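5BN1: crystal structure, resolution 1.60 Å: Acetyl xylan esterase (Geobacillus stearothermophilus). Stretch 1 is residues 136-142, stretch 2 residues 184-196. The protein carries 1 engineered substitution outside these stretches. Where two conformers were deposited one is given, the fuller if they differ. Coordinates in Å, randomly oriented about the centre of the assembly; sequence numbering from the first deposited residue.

Stretch 1, residues 136-142: PFYIEGN
Stretch 2 184-196: YPAALAWDRVHPS

Stretch 1 (136-142) forms no regular helix or strand. From Phe137 to Glu140 its backbone is largely extended, with phi/psi of -156/166 at Phe137, -144/125 at Tyr138, -87/85 at Ile139 and -160/117 at Glu140; Gly141 then turns to -83/-13. In stretch 2 (184-196), after an extended Tyr184 (-70/150), Pro185, Ala186 and Ala187 have helical phi/psi without a regular helical bond pattern, and Pro185 O accepts from Leu188 N (2.9 Å) and Ala189 N (2.8 Å). A type I turn follows from Ala189 to Arg192, closed by Arg192 N to Ala189 O at 3.0 Å. Arg192 itself has positive phi (67/9). Ser196 N returns to Leu188 O at 2.8 Å, and Ser196 occupies the N-cap position before a helix.

The register is set by Ile139 opposite Arg192, their CA atoms 4.6 Å apart, with the CA atoms of Tyr138 and Val193 at 5.9 Å, so the two chains run in roughly opposite senses here. One backbone hydrogen bond joins the stretches: Ile139 N donates to Arg192 O at 2.8 Å and 167°, nearly linear. Ile139 O, in contrast, lies 3.1 Å from Pro185 CB and has no polar partner in the model, so the contact buries it unsatisfied.

Ile139 (chi1 m, chi2 t) supplies the apolar centre. Its CG2 lies 4.2 Å from Pro185 CB and 4.0 Å from Leu188 CD1 (Leu188 is m, t), while its CD1 reaches Ala189 CB at 3.8 Å and Pro195 CB at 4.0 Å. These van der Waals distances place one branched side chain in a pocket contributed by four residues of stretch 2, all with CA-to-CB directed toward stretch 1.

Charge pairing lies beside this pocket. Arg192 (m, t, m, chi4 167°) donates from NH1 to Glu140 OE1 at 2.9 Å and 144°, a salt bridge in which the carboxylate oxygen sits near the guanidinium plane. Glu140 (t, p, chi3 58°) also receives Asn142 N at OE2, 2.9 Å, so both carboxylate oxygens are engaged. Tyr138 OH rests over one guanidinium face, 3.0 Å from Arg192 CZ; it is also 3.3 Å from Arg192 NE and 3.2 Å from Arg192 NH2, but the poor angles exclude hydrogen bonds.

Tyr138 (t, chi2 55°) meets Val193 (t) with CD1 4.0 Å from CG2, which lies at the ring edge. A water 3.0 Å from Tyr138 OH donates to Asp191 O at 3.0 Å, bridging the stretches. Phe137 (p, chi2 83°) also presents its ring edge, CE1 lying 3.4 Å from Val193 O. Asp191 (p) holds the following residues: its OD1 accepts from the backbone Val193 N and His194 N, both 2.8 Å, and its OD2 from the His194 imidazole ND1 at 2.7 Å.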

# COMPACT_ATOMS: atom_id res chain seq x y z
N PRO A 136 -29.32 0.99 -23.77
CA PRO A 136 -29.03 1.54 -22.42
C PRO A 136 -30.26 1.38 -21.56
O PRO A 136 -31.40 1.02 -21.92
CB PRO A 136 -28.61 2.95 -22.77
CG PRO A 136 -29.60 3.38 -23.87
CD PRO A 136 -29.57 2.15 -24.72
N PHE A 137 -30.12 1.79 -20.27
CA PHE A 137 -31.19 1.72 -19.33
C PHE A 137 -30.93 2.75 -18.20
O PHE A 137 -29.81 3.24 -18.06
CB PHE A 137 -31.29 0.28 -18.67
CG PHE A 137 -30.07 -0.16 -17.91
CD1 PHE A 137 -29.94 0.28 -16.61
CD2 PHE A 137 -29.08 -0.91 -18.49
CE1 PHE A 137 -28.77 -0.06 -15.91
CE2 PHE A 137 -27.94 -1.24 -17.83
CZ PHE A 137 -27.76 -0.78 -16.55
N TYR A 138 -32.00 2.96 -17.46
CA TYR A 138 -31.93 3.82 -16.25
C TYR A 138 -32.83 3.20 -15.27
O TYR A 138 -34.01 2.93 -15.57
CB TYR A 138 -32.25 5.25 -16.56
CG TYR A 138 -31.97 6.25 -15.46
CD1 TYR A 138 -30.71 6.33 -14.91
CD2 TYR A 138 -32.92 7.17 -15.06
CE1 TYR A 138 -30.40 7.27 -13.96
CE2 TYR A 138 -32.60 8.11 -14.08
CZ TYR A 138 -31.35 8.17 -13.58
OH TYR A 138 -31.08 9.17 -12.64
N ILE A 139 -32.29 2.90 -14.06
CA ILE A 139 -33.09 2.13 -13.13
C ILE A 139 -33.97 3.07 -12.33
O ILE A 139 -33.67 3.59 -11.25
CB ILE A 139 -32.15 1.27 -12.22
CG1 ILE A 139 -31.27 0.41 -13.06
CG2 ILE A 139 -33.02 0.46 -11.20
CD1 ILE A 139 -30.18 -0.37 -12.30
N GLU A 140 -35.14 3.40 -12.92
CA GLU A 140 -36.03 4.45 -12.46
C GLU A 140 -37.40 4.12 -13.07
O GLU A 140 -37.45 3.99 -14.31
CB GLU A 140 -35.54 5.86 -12.99
CG GLU A 140 -36.55 6.94 -12.76
CD GLU A 140 -37.02 7.03 -11.35
OE1 GLU A 140 -36.17 7.24 -10.41
OE2 GLU A 140 -38.27 6.85 -11.07
N GLY A 141 -38.42 3.84 -12.28
CA GLY A 141 -39.71 3.42 -12.81
C GLY A 141 -40.61 4.54 -13.25
O GLY A 141 -41.60 4.27 -13.98
N ASN A 142 -40.29 5.76 -12.90
CA ASN A 142 -41.11 6.93 -13.35
C ASN A 142 -40.70 7.35 -14.73
O ASN A 142 -39.65 7.95 -14.93
CB ASN A 142 -41.07 8.08 -12.38
CG ASN A 142 -41.88 9.29 -12.83
OD1 ASN A 142 -42.68 9.17 -13.76
ND2 ASN A 142 -41.62 10.44 -12.26
N TYR A 184 -38.03 -0.47 -5.25
CA TYR A 184 -37.60 0.91 -5.45
C TYR A 184 -36.20 0.84 -6.04
O TYR A 184 -35.37 -0.01 -5.74
CB TYR A 184 -37.56 1.63 -4.07
CG TYR A 184 -37.29 3.11 -4.20
CD1 TYR A 184 -38.24 4.04 -4.58
CD2 TYR A 184 -36.00 3.57 -3.94
CE1 TYR A 184 -37.92 5.38 -4.74
CE2 TYR A 184 -35.70 4.90 -4.07
CZ TYR A 184 -36.64 5.83 -4.45
OH TYR A 184 -36.24 7.13 -4.57
N PRO A 185 -35.83 1.86 -6.88
CA PRO A 185 -34.51 1.73 -7.53
C PRO A 185 -33.28 1.51 -6.61
O PRO A 185 -32.38 0.79 -6.98
CB PRO A 185 -34.48 3.06 -8.28
CG PRO A 185 -35.85 3.37 -8.69
CD PRO A 185 -36.62 2.99 -7.43
N ALA A 186 -33.26 2.19 -5.48
CA ALA A 186 -32.11 2.08 -4.58
C ALA A 186 -31.84 0.65 -4.11
O ALA A 186 -30.75 0.34 -3.74
CB ALA A 186 -32.34 2.93 -3.39
N ALA A 187 -32.86 -0.21 -4.18
CA ALA A 187 -32.67 -1.64 -3.87
C ALA A 187 -31.80 -2.38 -4.89
O ALA A 187 -31.20 -3.42 -4.56
CB ALA A 187 -33.99 -2.32 -3.65
N LEU A 188 -31.73 -1.85 -6.11
CA LEU A 188 -30.91 -2.37 -7.16
C LEU A 188 -29.66 -1.52 -7.43
O LEU A 188 -28.59 -2.06 -7.81
CB LEU A 188 -31.71 -2.44 -8.47
CG LEU A 188 -32.86 -3.47 -8.47
CD1 LEU A 188 -33.73 -3.17 -9.71
CD2 LEU A 188 -32.26 -4.85 -8.52
N ALA A 189 -29.75 -0.19 -7.30
CA ALA A 189 -28.68 0.70 -7.64
C ALA A 189 -28.90 2.06 -6.99
O ALA A 189 -29.82 2.82 -7.31
CB ALA A 189 -28.53 0.91 -9.17
N TRP A 190 -28.05 2.39 -6.01
CA TRP A 190 -28.12 3.68 -5.41
C TRP A 190 -28.09 4.83 -6.45
O TRP A 190 -28.83 5.79 -6.24
CB TRP A 190 -27.02 3.94 -4.41
CG TRP A 190 -27.23 3.40 -3.01
CD1 TRP A 190 -28.23 2.62 -2.56
CD2 TRP A 190 -26.35 3.68 -1.90
NE1 TRP A 190 -28.02 2.39 -1.18
CE2 TRP A 190 -26.91 3.04 -0.78
CE3 TRP A 190 -25.20 4.42 -1.76
CZ2 TRP A 190 -26.31 3.12 0.48
CZ3 TRP A 190 -24.55 4.47 -0.45
CH2 TRP A 190 -25.17 3.87 0.60
N ASP A 191 -27.26 4.70 -7.47
CA ASP A 191 -27.14 5.83 -8.42
C ASP A 191 -28.04 5.56 -9.65
O ASP A 191 -27.94 6.38 -10.57
CB ASP A 191 -25.67 5.99 -8.82
CG ASP A 191 -25.08 4.87 -9.56
OD1 ASP A 191 -25.78 3.92 -10.02
OD2 ASP A 191 -23.80 4.87 -9.72
N ARG A 192 -28.88 4.56 -9.63
CA ARG A 192 -29.76 4.24 -10.74
C ARG A 192 -29.07 3.76 -11.96
O ARG A 192 -29.81 3.65 -12.99
CB ARG A 192 -30.86 5.33 -10.97
CG ARG A 192 -31.77 5.55 -9.77
CD ARG A 192 -32.80 6.63 -9.99
NE ARG A 192 -32.19 7.97 -9.76
CZ ARG A 192 -32.77 9.13 -10.11
NH1 ARG A 192 -33.98 9.08 -10.59
NH2 ARG A 192 -32.20 10.30 -9.91
N VAL A 193 -27.80 3.49 -11.94
CA VAL A 193 -27.05 3.02 -13.08
C VAL A 193 -26.31 1.74 -12.79
O VAL A 193 -26.44 0.77 -13.52
CB VAL A 193 -26.13 4.09 -13.59
CG1 VAL A 193 -25.17 3.55 -14.64
CG2 VAL A 193 -26.98 5.26 -14.14
N HIS A 194 -25.45 1.73 -11.74
CA HIS A 194 -24.55 0.66 -11.45
C HIS A 194 -25.22 -0.29 -10.46
O HIS A 194 -25.35 0.07 -9.27
CB HIS A 194 -23.29 1.20 -10.81
CG HIS A 194 -22.52 2.09 -11.74
ND1 HIS A 194 -22.56 3.43 -11.66
CD2 HIS A 194 -21.75 1.78 -12.82
CE1 HIS A 194 -21.74 3.95 -12.56
NE2 HIS A 194 -21.31 2.98 -13.32
N PRO A 195 -25.65 -1.44 -10.90
CA PRO A 195 -26.45 -2.28 -10.06
C PRO A 195 -25.69 -3.35 -9.25
O PRO A 195 -24.52 -3.58 -9.48
CB PRO A 195 -27.45 -2.94 -10.99
CG PRO A 195 -26.66 -3.13 -12.13
CD PRO A 195 -25.63 -2.00 -12.27
N SER A 196 -26.44 -3.86 -8.31
CA SER A 196 -26.01 -5.02 -7.53
C SER A 196 -25.85 -6.25 -8.43
O SER A 196 -26.21 -6.29 -9.66
CB SER A 196 -27.05 -5.47 -6.53
OG SER A 196 -28.30 -5.73 -7.07
O HOH W 1 -28.40 9.20 -11.37